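Local structure of exopolygalacturonase (Yersinia enterocolitica, 2UVF) at residues Q42-A47 against V54-A59; A175-I180 against G199-K204; T470-G475 against D500-N505. The protein probably cleaves galacturonic acid units from the chain ends of pectic polygalacturonate, as a periplasmic family 28 glycoside hydrolase. One frame throughout, in Å; residues are numbered along the deposited sequence.

Interaction 1 (Q42-A47 against V54-A59)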
ATOM      1  N   GLN A  42      -9.312  -2.807 -18.606  1.00 43.40           N
ATOM      2  CA  GLN A  42      -8.823  -1.432 -18.662  1.00 42.60           C
ATOM      3  C   GLN A  42      -7.311  -1.387 -18.605  1.00 41.86           C
ATOM      4  O   GLN A  42      -6.672  -2.347 -18.196  1.00 42.04           O
ATOM      5  CB  GLN A  42      -9.399  -0.611 -17.502  1.00 42.86           C
ATOM      6  CG  GLN A  42      -8.861  -1.036 -16.147  1.00 42.50           C
ATOM      7  CD  GLN A  42      -9.694  -0.558 -14.999  1.00 42.09           C
ATOM      8  OE1 GLN A  42      -9.332   0.406 -14.333  1.00 42.15           O
ATOM      9  NE2 GLN A  42     -10.816  -1.232 -14.746  1.00 42.04           N
ATOM     10  N   VAL A  43      -6.748  -0.270 -19.038  1.00 40.94           N
ATOM     11  CA  VAL A  43      -5.350   0.043 -18.782  1.00 40.09           C
ATOM     12  C   VAL A  43      -5.348   0.914 -17.525  1.00 39.62           C
ATOM     13  O   VAL A  43      -6.036   1.942 -17.496  1.00 39.78           O
ATOM     14  CB  VAL A  43      -4.683   0.805 -19.959  1.00 39.99           C
ATOM     15  CG1 VAL A  43      -3.186   0.987 -19.715  1.00 39.36           C
ATOM     16  CG2 VAL A  43      -4.916   0.069 -21.272  1.00 39.85           C
ATOM     17  N   PRO A  44      -4.645   0.470 -16.460  1.00 38.77           N
ATOM     18  CA  PRO A  44      -4.426   1.346 -15.308  1.00 38.33           C
ATOM     19  C   PRO A  44      -3.660   2.599 -15.729  1.00 37.91           C
ATOM     20  O   PRO A  44      -2.869   2.556 -16.678  1.00 37.11           O
ATOM     21  CB  PRO A  44      -3.576   0.478 -14.355  1.00 38.56           C
ATOM     22  CG  PRO A  44      -3.869  -0.932 -14.770  1.00 38.09           C
ATOM     23  CD  PRO A  44      -4.057  -0.867 -16.257  1.00 38.21           C
ATOM     24  N   THR A  45      -3.919   3.700 -15.021  1.00 37.67           N
ATOM     25  CA  THR A  45      -3.303   5.018 -15.271  1.00 36.62           C
ATOM     26  C   THR A  45      -1.801   4.990 -15.566  1.00 37.16           C
ATOM     27  O   THR A  45      -0.988   4.550 -14.742  1.00 35.85           O
ATOM     28  CB  THR A  45      -3.597   5.960 -14.081  1.00 36.54           C
ATOM     29  OG1 THR A  45      -4.982   6.336 -14.115  1.00 35.10           O
ATOM     30  CG2 THR A  45      -2.703   7.200 -14.104  1.00 34.91           C
ATOM     31  N   LEU A  46      -1.455   5.481 -16.756  1.00 38.00           N
ATOM     32  CA  LEU A  46      -0.081   5.564 -17.245  1.00 38.97           C
ATOM     33  C   LEU A  46       0.650   4.210 -17.287  1.00 39.96           C
ATOM     34  O   LEU A  46       1.886   4.161 -17.433  1.00 39.86           O
ATOM     35  CB  LEU A  46       0.714   6.617 -16.463  1.00 39.62           C
ATOM     36  CG  LEU A  46       0.414   8.084 -16.796  1.00 40.13           C
ATOM     37  CD1 LEU A  46       0.876   8.974 -15.694  1.00 39.42           C
ATOM     38  CD2 LEU A  46       1.075   8.490 -18.110  1.00 41.34           C
ATOM     39  N   ALA A  47      -0.123   3.126 -17.176  1.00 40.51           N
ATOM     40  CA  ALA A  47       0.405   1.762 -17.177  1.00 42.07           C
ATOM     41  C   ALA A  47       0.820   1.295 -18.583  1.00 43.02           C
ATOM     42  O   ALA A  47       0.616   0.136 -18.965  1.00 42.77           O
ATOM     43  CB  ALA A  47      -0.622   0.795 -16.557  1.00 41.77           C
ATOM     44  N   VAL A  54      -0.182  -2.526 -19.855  1.00 38.57           N
ATOM     45  CA  VAL A  54      -0.693  -3.350 -18.750  1.00 36.91           C
ATOM     46  C   VAL A  54      -2.232  -3.325 -18.739  1.00 36.10           C
ATOM     47  O   VAL A  54      -2.844  -2.253 -18.759  1.00 35.59           O
ATOM     48  CB  VAL A  54      -0.130  -2.887 -17.362  1.00 36.37           C
ATOM     49  CG1 VAL A  54      -0.571  -3.833 -16.234  1.00 36.57           C
ATOM     50  CG2 VAL A  54       1.390  -2.793 -17.384  1.00 35.99           C
ATOM     51  N   LEU A  55      -2.844  -4.509 -18.695  1.00 35.11           N
ATOM     52  CA  LEU A  55      -4.300  -4.650 -18.593  1.00 34.55           C
ATOM     53  C   LEU A  55      -4.740  -5.176 -17.229  1.00 34.03           C
ATOM     54  O   LEU A  55      -4.080  -6.029 -16.639  1.00 33.49           O
ATOM     55  CB  LEU A  55      -4.826  -5.608 -19.672  1.00 35.50           C
ATOM     56  CG  LEU A  55      -4.521  -5.363 -21.158  1.00 36.03           C
ATOM     57  CD1 LEU A  55      -4.684  -6.675 -21.946  1.00 37.35           C
ATOM     58  CD2 LEU A  55      -5.383  -4.248 -21.732  1.00 36.75           C
ATOM     59  N   VAL A  56      -5.861  -4.658 -16.731  1.00 33.29           N
ATOM     60  CA  VAL A  56      -6.505  -5.187 -15.534  1.00 32.49           C
ATOM     61  C   VAL A  56      -8.004  -5.253 -15.754  1.00 32.98           C
ATOM     62  O   VAL A  56      -8.526  -4.630 -16.672  1.00 33.08           O
ATOM     63  CB  VAL A  56      -6.191  -4.363 -14.239  1.00 32.51           C
ATOM     64  CG1 VAL A  56      -4.688  -4.264 -13.982  1.00 29.89           C
ATOM     65  CG2 VAL A  56      -6.835  -3.005 -14.281  1.00 30.57           C
ATOM     66  N   TRP A  57      -8.698  -5.997 -14.901  1.00 32.94           N
ATOM     67  CA  TRP A  57     -10.130  -6.209 -15.042  1.00 34.03           C
ATOM     68  C   TRP A  57     -10.650  -6.642 -13.709  1.00 34.94           C
ATOM     69  O   TRP A  57      -9.874  -7.129 -12.879  1.00 35.22           O
ATOM     70  CB  TRP A  57     -10.444  -7.306 -16.096  1.00 33.20           C
ATOM     71  CG  TRP A  57      -9.781  -8.623 -15.813  1.00 32.17           C
ATOM     72  CD1 TRP A  57     -10.278  -9.650 -15.047  1.00 32.25           C
ATOM     73  CD2 TRP A  57      -8.487  -9.054 -16.275  1.00 31.72           C
ATOM     74  NE1 TRP A  57      -9.364 -10.684 -14.997  1.00 32.06           N
ATOM     75  CE2 TRP A  57      -8.266 -10.351 -15.751  1.00 31.49           C
ATOM     76  CE3 TRP A  57      -7.493  -8.470 -17.077  1.00 30.75           C
ATOM     77  CZ2 TRP A  57      -7.089 -11.072 -15.999  1.00 32.23           C
ATOM     78  CZ3 TRP A  57      -6.315  -9.197 -17.325  1.00 32.09           C
ATOM     79  CH2 TRP A  57      -6.129 -10.482 -16.789  1.00 31.12           C
ATOM     80  N   LYS A  58     -11.954  -6.480 -13.512  1.00 36.39           N
ATOM     81  CA  LYS A  58     -12.655  -7.048 -12.359  1.00 38.37           C
ATOM     82  C   LYS A  58     -12.881  -8.573 -12.403  1.00 39.49           C
ATOM     83  O   LYS A  58     -13.320  -9.151 -13.419  1.00 40.17           O
ATOM     84  CB  LYS A  58     -13.986  -6.333 -12.145  1.00 37.88           C
ATOM     85  CG  LYS A  58     -13.818  -4.900 -11.638  1.00 39.17           C
ATOM     86  CD  LYS A  58     -15.165  -4.204 -11.354  1.00 39.94           C
ATOM     87  CE  LYS A  58     -15.914  -4.795 -10.157  1.00 41.38           C
ATOM     88  NZ  LYS A  58     -15.138  -4.663  -8.902  1.00 43.35           N
ATOM     89  N   ALA A  59     -12.554  -9.218 -11.291  1.00 40.68           N
ATOM     90  CA  ALA A  59     -13.008 -10.569 -11.000  1.00 41.03           C
ATOM     91  C   ALA A  59     -14.223 -10.392 -10.104  1.00 41.47           C
ATOM     92  O   ALA A  59     -14.255  -9.438  -9.323  1.00 42.53           O
ATOM     93  CB  ALA A  59     -11.917 -11.351 -10.278  1.00 40.98           C
TER
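Val56 presents both of its methyl groups to the opposing segment 42-47. CG1 sits anti to the carbonyl carbon and CG2 in the crowded position between N and C (chi1 -57°), so the two methyls fork around the approach of Pro44. The proline ring meets this fork tip to tip, its CG 3.5 Å from Val56 CG1. Gln42 crosses Val56 obliquely: its chain, also starting from the crowded position (chi1 68°), brings CG to 3.4 Å from Val56 CG2 and then runs on extended, its NE2 bonding back to Gln40 O. Beneath these side chains the backbones form one antiparallel hydrogen-bonded pair. Gln42 N donates to Val56 O, and the return bond from Val56 N to Gln42 O (2.9 Å) is the straighter of the two. Past this pair a type II turn from Pro44 to Ala47 brings the chain back. Val54 N then donates to Ala47 O at 2.9 Å, nearly along the C=O axis, while Ala47 CB rests 3.8 Å from Val54 CB. The contact belongs to the fibronectin type III-like domain, in the three-stranded sheet where strand 53-58 runs between strands 39-42 and 114-117. Gln42 and Pro44 touch Met392, and Val54 and Val56 touch Phe394, all on strand 391-394 of the beta-helix; Leu55 and Trp57 pack on Leu41.

Interaction 2 (A175-I180 against G199-K204)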
ATOM      1  N   ALA A 175      23.723  16.761 -10.213  1.00 53.16           N
ATOM      2  CA  ALA A 175      23.696  16.039 -11.484  1.00 52.72           C
ATOM      3  C   ALA A 175      22.292  15.525 -11.817  1.00 52.48           C
ATOM      4  O   ALA A 175      21.759  15.815 -12.897  1.00 52.53           O
ATOM      5  CB  ALA A 175      24.687  14.895 -11.448  1.00 53.05           C
ATOM      6  N   ILE A 176      21.694  14.783 -10.878  1.00 51.86           N
ATOM      7  CA  ILE A 176      20.350  14.211 -11.052  1.00 51.17           C
ATOM      8  C   ILE A 176      19.282  15.298 -11.223  1.00 51.10           C
ATOM      9  O   ILE A 176      18.412  15.184 -12.085  1.00 51.09           O
ATOM     10  CB  ILE A 176      19.971  13.236  -9.894  1.00 50.80           C
ATOM     11  CG1 ILE A 176      20.916  12.026  -9.881  1.00 49.75           C
ATOM     12  CG2 ILE A 176      18.518  12.756 -10.034  1.00 50.49           C
ATOM     13  CD1 ILE A 176      21.078  11.365  -8.534  1.00 47.35           C
ATOM     14  N   GLN A 177      19.363  16.345 -10.406  1.00 50.93           N
ATOM     15  CA  GLN A 177      18.452  17.489 -10.518  1.00 50.77           C
ATOM     16  C   GLN A 177      18.608  18.203 -11.851  1.00 51.02           C
ATOM     17  O   GLN A 177      17.616  18.557 -12.478  1.00 51.09           O
ATOM     18  CB  GLN A 177      18.682  18.477  -9.378  1.00 50.19           C
ATOM     19  CG  GLN A 177      17.521  19.405  -9.156  1.00 48.80           C
ATOM     20  CD  GLN A 177      16.345  18.691  -8.546  1.00 46.43           C
ATOM     21  OE1 GLN A 177      15.322  18.478  -9.208  1.00 44.75           O
ATOM     22  NE2 GLN A 177      16.488  18.296  -7.278  1.00 43.86           N
ATOM     23  N   GLN A 178      19.858  18.400 -12.271  1.00 51.77           N
ATOM     24  CA  GLN A 178      20.198  18.974 -13.573  1.00 52.59           C
ATOM     25  C   GLN A 178      19.492  18.189 -14.681  1.00 52.72           C
ATOM     26  O   GLN A 178      18.860  18.786 -15.567  1.00 52.79           O
ATOM     27  CB  GLN A 178      21.720  18.939 -13.775  1.00 52.92           C
ATOM     28  CG  GLN A 178      22.368  20.259 -14.141  1.00 54.12           C
ATOM     29  CD  GLN A 178      23.574  20.562 -13.259  1.00 55.74           C
ATOM     30  OE1 GLN A 178      23.465  21.331 -12.301  1.00 55.90           O
ATOM     31  NE2 GLN A 178      24.719  19.942 -13.562  1.00 55.05           N
ATOM     32  N   ALA A 179      19.580  16.853 -14.602  1.00 52.83           N
ATOM     33  CA  ALA A 179      18.948  15.955 -15.582  1.00 52.74           C
ATOM     34  C   ALA A 179      17.423  16.059 -15.618  1.00 52.93           C
ATOM     35  O   ALA A 179      16.835  16.093 -16.697  1.00 52.39           O
ATOM     36  CB  ALA A 179      19.394  14.500 -15.366  1.00 52.79           C
ATOM     37  N   ILE A 180      16.788  16.112 -14.442  1.00 53.47           N
ATOM     38  CA  ILE A 180      15.329  16.313 -14.357  1.00 53.93           C
ATOM     39  C   ILE A 180      14.939  17.708 -14.851  1.00 54.58           C
ATOM     40  O   ILE A 180      13.916  17.866 -15.518  1.00 54.56           O
ATOM     41  CB  ILE A 180      14.766  16.095 -12.917  1.00 53.84           C
ATOM     42  CG1 ILE A 180      15.027  14.663 -12.429  1.00 53.34           C
ATOM     43  CG2 ILE A 180      13.269  16.397 -12.874  1.00 53.79           C
ATOM     44  CD1 ILE A 180      15.027  14.518 -10.911  1.00 53.63           C
ATOM     45  N   GLY A 199      20.723  13.620  -2.366  1.00 40.48           N
ATOM     46  CA  GLY A 199      19.819  14.246  -1.398  1.00 40.06           C
ATOM     47  C   GLY A 199      18.455  14.387  -2.029  1.00 39.75           C
ATOM     48  O   GLY A 199      18.193  13.807  -3.089  1.00 39.78           O
ATOM     49  N   ALA A 200      17.588  15.170  -1.404  1.00 39.50           N
ATOM     50  CA  ALA A 200      16.236  15.379  -1.931  1.00 39.83           C
ATOM     51  C   ALA A 200      16.247  15.838  -3.376  1.00 39.78           C
ATOM     52  O   ALA A 200      16.997  16.732  -3.738  1.00 40.46           O
ATOM     53  CB  ALA A 200      15.449  16.371  -1.066  1.00 39.52           C
ATOM     54  N   LEU A 201      15.404  15.214  -4.192  1.00 39.82           N
ATOM     55  CA  LEU A 201      15.245  15.571  -5.598  1.00 39.69           C
ATOM     56  C   LEU A 201      13.796  15.987  -5.785  1.00 39.71           C
ATOM     57  O   LEU A 201      12.942  15.598  -5.005  1.00 39.57           O
ATOM     58  CB  LEU A 201      15.574  14.382  -6.512  1.00 39.52           C
ATOM     59  CG  LEU A 201      16.910  13.650  -6.312  1.00 39.93           C
ATOM     60  CD1 LEU A 201      16.840  12.230  -6.875  1.00 40.64           C
ATOM     61  CD2 LEU A 201      18.104  14.418  -6.911  1.00 38.26           C
ATOM     62  N   TRP A 202      13.522  16.783  -6.814  1.00 40.11           N
ATOM     63  CA  TRP A 202      12.211  17.389  -6.986  1.00 40.47           C
ATOM     64  C   TRP A 202      11.746  17.126  -8.404  1.00 41.16           C
ATOM     65  O   TRP A 202      12.367  17.578  -9.371  1.00 41.78           O
ATOM     66  CB  TRP A 202      12.262  18.893  -6.679  1.00 40.35           C
ATOM     67  CG  TRP A 202      12.888  19.192  -5.348  1.00 39.54           C
ATOM     68  CD1 TRP A 202      14.230  19.304  -5.075  1.00 39.60           C
ATOM     69  CD2 TRP A 202      12.206  19.396  -4.107  1.00 38.66           C
ATOM     70  NE1 TRP A 202      14.421  19.560  -3.733  1.00 40.43           N
ATOM     71  CE2 TRP A 202      13.197  19.620  -3.115  1.00 39.94           C
ATOM     72  CE3 TRP A 202      10.857  19.406  -3.732  1.00 39.67           C
ATOM     73  CZ2 TRP A 202      12.878  19.859  -1.767  1.00 39.06           C
ATOM     74  CZ3 TRP A 202      10.539  19.650  -2.386  1.00 40.23           C
ATOM     75  CH2 TRP A 202      11.552  19.877  -1.427  1.00 39.16           C
ATOM     76  N   LEU A 203      10.665  16.362  -8.523  1.00 41.18           N
ATOM     77  CA  LEU A 203      10.167  15.947  -9.819  1.00 41.07           C
ATOM     78  C   LEU A 203       9.258  17.027 -10.368  1.00 41.28           C
ATOM     79  O   LEU A 203       8.910  17.984  -9.671  1.00 41.19           O
ATOM     80  CB  LEU A 203       9.406  14.610  -9.717  1.00 40.62           C
ATOM     81  CG  LEU A 203      10.130  13.349  -9.220  1.00 39.48           C
ATOM     82  CD1 LEU A 203       9.188  12.181  -9.219  1.00 36.84           C
ATOM     83  CD2 LEU A 203      11.348  13.014 -10.058  1.00 37.32           C
ATOM     84  N   LYS A 204       8.884  16.869 -11.628  1.00 41.62           N
ATOM     85  CA  LYS A 204       7.963  17.789 -12.270  1.00 41.65           C
ATOM     86  C   LYS A 204       7.041  16.994 -13.171  1.00 41.83           C
ATOM     87  O   LYS A 204       7.309  15.818 -13.472  1.00 41.09           O
ATOM     88  CB  LYS A 204       8.711  18.846 -13.076  1.00 41.83           C
ATOM     89  CG  LYS A 204       9.643  18.293 -14.158  1.00 42.47           C
ATOM     90  CD  LYS A 204       9.489  19.113 -15.426  1.00 44.45           C
ATOM     91  CE  LYS A 204      10.601  18.847 -16.411  1.00 45.49           C
ATOM     92  NZ  LYS A 204      11.764  19.741 -16.135  1.00 46.26           N
TER
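The indole of Trp202 meets helix residues 175-180 at its edge: the amide of Gln177 comes up beside CD1, near the ring plane, and the helix segment lies over neither face. Amide and indole planes are 35° apart, and Gln177 CD stands 4.1 Å from Trp202 CD1. Gln177 gets there with CG anti to the backbone N (chi1 -161°) and a bend at chi2, which carries the amide across to the backbone of Trp202. Beside it, Ile176 and Leu201 cross at about a right angle. Ile176 CG2, anti to its own N, drops between the two Leu201 methyls and lies 3.6 Å from Leu201 CD2. One helical turn on, Ile180 CD1 reaches Leu203 CD2 at 4.1 Å. Toward the C-terminal end of the helix the contact turns polar: Lys204, crowded at chi1 and bent at chi2 and chi4, curls back so that NZ donates to Ile180 O (2.9 Å, with the oxygen's place less sure) and weakly to Asp181 O. An ammonium group beside these C-terminal carbonyls should be favoured by the helix dipole. Helix 173-181 covers the N-terminal end of the parallel beta-helix, as the capping helix does in pectinase folds. Strand 194-202, which it packs against, pairs with strands 215-219 and 245-247; Ile176 and Leu201 share Leu217, while Leu203 continues inward to Ile245, Ile261 and Ile263.

Interaction 3 (T470-G475 against D500-N505)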
ATOM      1  N   THR A 470     -10.044   7.307  16.620  1.00 44.79           N
ATOM      2  CA  THR A 470     -10.577   7.761  17.923  1.00 46.45           C
ATOM      3  C   THR A 470     -11.751   8.707  17.670  1.00 47.08           C
ATOM      4  O   THR A 470     -11.942   9.181  16.547  1.00 47.24           O
ATOM      5  CB  THR A 470      -9.512   8.416  18.884  1.00 46.39           C
ATOM      6  OG1 THR A 470      -9.081   9.688  18.379  1.00 47.82           O
ATOM      7  CG2 THR A 470      -8.291   7.510  19.096  1.00 47.76           C
ATOM      8  N   SER A 471     -12.543   8.960  18.711  1.00 48.18           N
ATOM      9  CA  SER A 471     -13.688   9.864  18.633  1.00 49.23           C
ATOM     10  C   SER A 471     -13.308  11.318  18.313  1.00 49.66           C
ATOM     11  O   SER A 471     -14.071  12.027  17.644  1.00 49.95           O
ATOM     12  CB  SER A 471     -14.501   9.802  19.935  1.00 49.31           C
ATOM     13  OG  SER A 471     -15.641  10.642  19.883  1.00 50.43           O
ATOM     14  N   THR A 472     -12.134  11.754  18.779  1.00 50.29           N
ATOM     15  CA  THR A 472     -11.638  13.112  18.486  1.00 50.57           C
ATOM     16  C   THR A 472     -11.218  13.333  17.025  1.00 50.05           C
ATOM     17  O   THR A 472     -11.314  14.457  16.522  1.00 50.62           O
ATOM     18  CB  THR A 472     -10.491  13.569  19.434  1.00 50.87           C
ATOM     19  OG1 THR A 472      -9.427  12.604  19.442  1.00 52.06           O
ATOM     20  CG2 THR A 472     -11.009  13.774  20.855  1.00 51.60           C
ATOM     21  N   ILE A 473     -10.768  12.277  16.347  1.00 49.25           N
ATOM     22  CA  ILE A 473     -10.374  12.374  14.928  1.00 48.11           C
ATOM     23  C   ILE A 473     -11.579  12.594  13.997  1.00 47.78           C
ATOM     24  O   ILE A 473     -11.476  13.276  12.965  1.00 47.71           O
ATOM     25  CB  ILE A 473      -9.509  11.164  14.481  1.00 48.22           C
ATOM     26  CG1 ILE A 473      -8.128  11.254  15.131  1.00 47.08           C
ATOM     27  CG2 ILE A 473      -9.353  11.141  12.959  1.00 47.78           C
ATOM     28  CD1 ILE A 473      -7.396   9.954  15.261  1.00 46.71           C
ATOM     29  N   GLY A 474     -12.720  12.027  14.369  1.00 47.04           N
ATOM     30  CA  GLY A 474     -13.933  12.171  13.577  1.00 46.41           C
ATOM     31  C   GLY A 474     -13.842  11.401  12.279  1.00 45.89           C
ATOM     32  O   GLY A 474     -12.912  10.606  12.081  1.00 45.80           O
ATOM     33  N   GLY A 475     -14.802  11.648  11.391  1.00 45.05           N
ATOM     34  CA  GLY A 475     -14.889  10.918  10.131  1.00 43.92           C
ATOM     35  C   GLY A 475     -15.084   9.428  10.364  1.00 43.25           C
ATOM     36  O   GLY A 475     -15.992   9.012  11.094  1.00 43.81           O
ATOM     37  N   ASP A 500     -11.724   4.553  19.743  1.00 67.36           N
ATOM     38  CA  ASP A 500     -11.393   4.957  21.106  1.00 70.25           C
ATOM     39  C   ASP A 500     -11.848   6.412  21.451  1.00 71.85           C
ATOM     40  O   ASP A 500     -11.112   7.377  21.202  1.00 72.03           O
ATOM     41  CB  ASP A 500      -9.885   4.714  21.387  1.00 70.12           C
ATOM     42  CG  ASP A 500      -9.371   3.346  20.851  1.00 70.88           C
ATOM     43  OD1 ASP A 500      -9.794   2.914  19.756  1.00 70.72           O
ATOM     44  OD2 ASP A 500      -8.517   2.705  21.516  1.00 70.99           O
ATOM     45  N   TYR A 501     -13.072   6.537  22.007  1.00 73.89           N
ATOM     46  CA  TYR A 501     -13.694   7.815  22.452  1.00 75.64           C
ATOM     47  C   TYR A 501     -12.990   8.537  23.582  1.00 77.04           C
ATOM     48  O   TYR A 501     -12.669   7.929  24.587  1.00 77.35           O
ATOM     49  CB  TYR A 501     -15.164   7.633  22.871  1.00 75.85           C
ATOM     50  CG  TYR A 501     -15.797   8.834  23.637  1.00 76.34           C
ATOM     51  CD1 TYR A 501     -16.281   9.937  22.961  1.00 76.76           C
ATOM     52  CD2 TYR A 501     -15.925   8.837  25.014  1.00 76.56           C
ATOM     53  CE1 TYR A 501     -16.835  11.004  23.618  1.00 76.75           C
ATOM     54  CE2 TYR A 501     -16.493   9.900  25.674  1.00 76.67           C
ATOM     55  CZ  TYR A 501     -16.950  10.985  24.965  1.00 76.54           C
ATOM     56  OH  TYR A 501     -17.528  12.054  25.601  1.00 76.07           O
ATOM     57  N   ALA A 502     -12.797   9.846  23.439  1.00 20.00           N
ATOM     58  CA  ALA A 502     -11.830  10.581  24.264  1.00 20.00           C
ATOM     59  C   ALA A 502     -12.456  11.368  25.404  1.00 20.00           C
ATOM     60  O   ALA A 502     -13.259  10.856  26.174  1.00 20.00           O
ATOM     61  CB  ALA A 502     -11.028  11.497  23.426  1.00 20.00           C
ATOM     62  N   ASP A 503     -12.070  12.635  25.492  1.00 82.21           N
ATOM     63  CA  ASP A 503     -12.347  13.558  24.413  1.00 83.28           C
ATOM     64  C   ASP A 503     -11.716  14.910  24.728  1.00 83.76           C
ATOM     65  O   ASP A 503     -11.003  15.473  23.929  1.00 83.98           O
ATOM     66  CB  ASP A 503     -13.874  13.675  24.229  1.00 83.43           C
ATOM     67  CG  ASP A 503     -14.313  13.582  22.768  1.00 83.97           C
ATOM     68  OD1 ASP A 503     -13.790  14.363  21.933  1.00 84.45           O
ATOM     69  OD2 ASP A 503     -15.212  12.762  22.476  1.00 83.79           O
ATOM     70  N   SER A 504     -11.985  15.391  25.925  1.00 84.31           N
ATOM     71  CA  SER A 504     -11.493  16.677  26.470  1.00 84.78           C
ATOM     72  C   SER A 504     -11.512  16.790  28.023  1.00 85.05           C
ATOM     73  O   SER A 504     -12.353  17.507  28.572  1.00 85.09           O
ATOM     74  CB  SER A 504     -12.181  17.890  25.798  1.00 84.78           C
ATOM     75  OG  SER A 504     -13.511  18.083  26.260  1.00 84.63           O
ATOM     76  N   ASN A 505     -10.593  16.129  28.744  1.00 85.44           N
ATOM     77  CA  ASN A 505      -9.499  15.263  28.229  1.00 85.77           C
ATOM     78  C   ASN A 505      -8.734  15.857  27.024  1.00 85.87           C
ATOM     79  O   ASN A 505      -8.548  15.204  25.986  1.00 85.91           O
ATOM     80  CB  ASN A 505     -10.007  13.823  27.987  1.00 85.73           C
ATOM     81  CG  ASN A 505     -10.886  13.306  29.140  1.00 86.01           C
ATOM     82  OD1 ASN A 505     -12.067  12.991  28.947  1.00 86.12           O
ATOM     83  ND2 ASN A 505     -10.313  13.238  30.344  1.00 85.82           N
TER
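Thr470 OG1 is gripped by one hydrogen bond, of 3.1 Å, to Thr472 OG1; either hydroxyl could be the donor, and both sit in the crowded position between N and C of their own residues. Across the contact the backbone bond is longer: Ser471 N donates to Asp500 O at 3.3 Å. The N-H points fairly straight at the oxygen, but the donor stands above the carbonyl plane, 65° out of it, and so is not on a lone pair. The same oxygen is crowded by Thr470, whose CB lies only 3.0 Å from Asp500 O. Thr470 crosses Asp500 at about a right angle, with CG2 beside its own backbone N and turned to the CB of Asp500. The two segments are equivalent loops on successive coils of a right-handed parallel beta-helix, the fold of glycoside hydrolase family 28. Parallel strands 463-470 and 493-500 deliver them, and the loops lead on to strands 476-490 and 518-532, which are themselves a parallel pair. The sugar-binding Lys468 lies just upstream, and the side chain of Thr470 is about 8 Å from a bound galacturonic acid. Ser471 OG, anti to its backbone N (chi1 -178°), stands in the plane of the Tyr501 ring at its edge, 3.2 Å from Tyr501 CD1. It also makes a weak bond to Asp503 OD2, an atom whose place is less sure. The side chains of Thr472 and Asp503 run alongside each other, pointing opposite ways, which brings Thr472 CG2 close to Asp503 OD1 and to 3.4 Å from Ala502 CB, tighter than usual for two carbons. Beyond the two segments, the Tyr501 side chain touches Asp544 and Asn547, while that of Ser471 packs on Pro516.

Overall arrangement
From the N terminus the three contacts follow in series, none nesting in or crossing another. Interaction 1 closes the short connection between the first two strands of the fibronectin type III-like domain, on the side that meets the beta-helix. Interaction 2 closes a longer loop, through strand 187-191 and the first part of strand 194-202, and joins the helix at the beginning of the beta-helix to an early coil. Interaction 3, much later and close to the sugar site, closes an excursion of 24 residues through strands 476-490 and 493-500 and ties loops of successive coils. Centres of interactions 1 and 2 are about 30 Å apart; interactions 1 and 3 lie on opposite sides of the chain's centre.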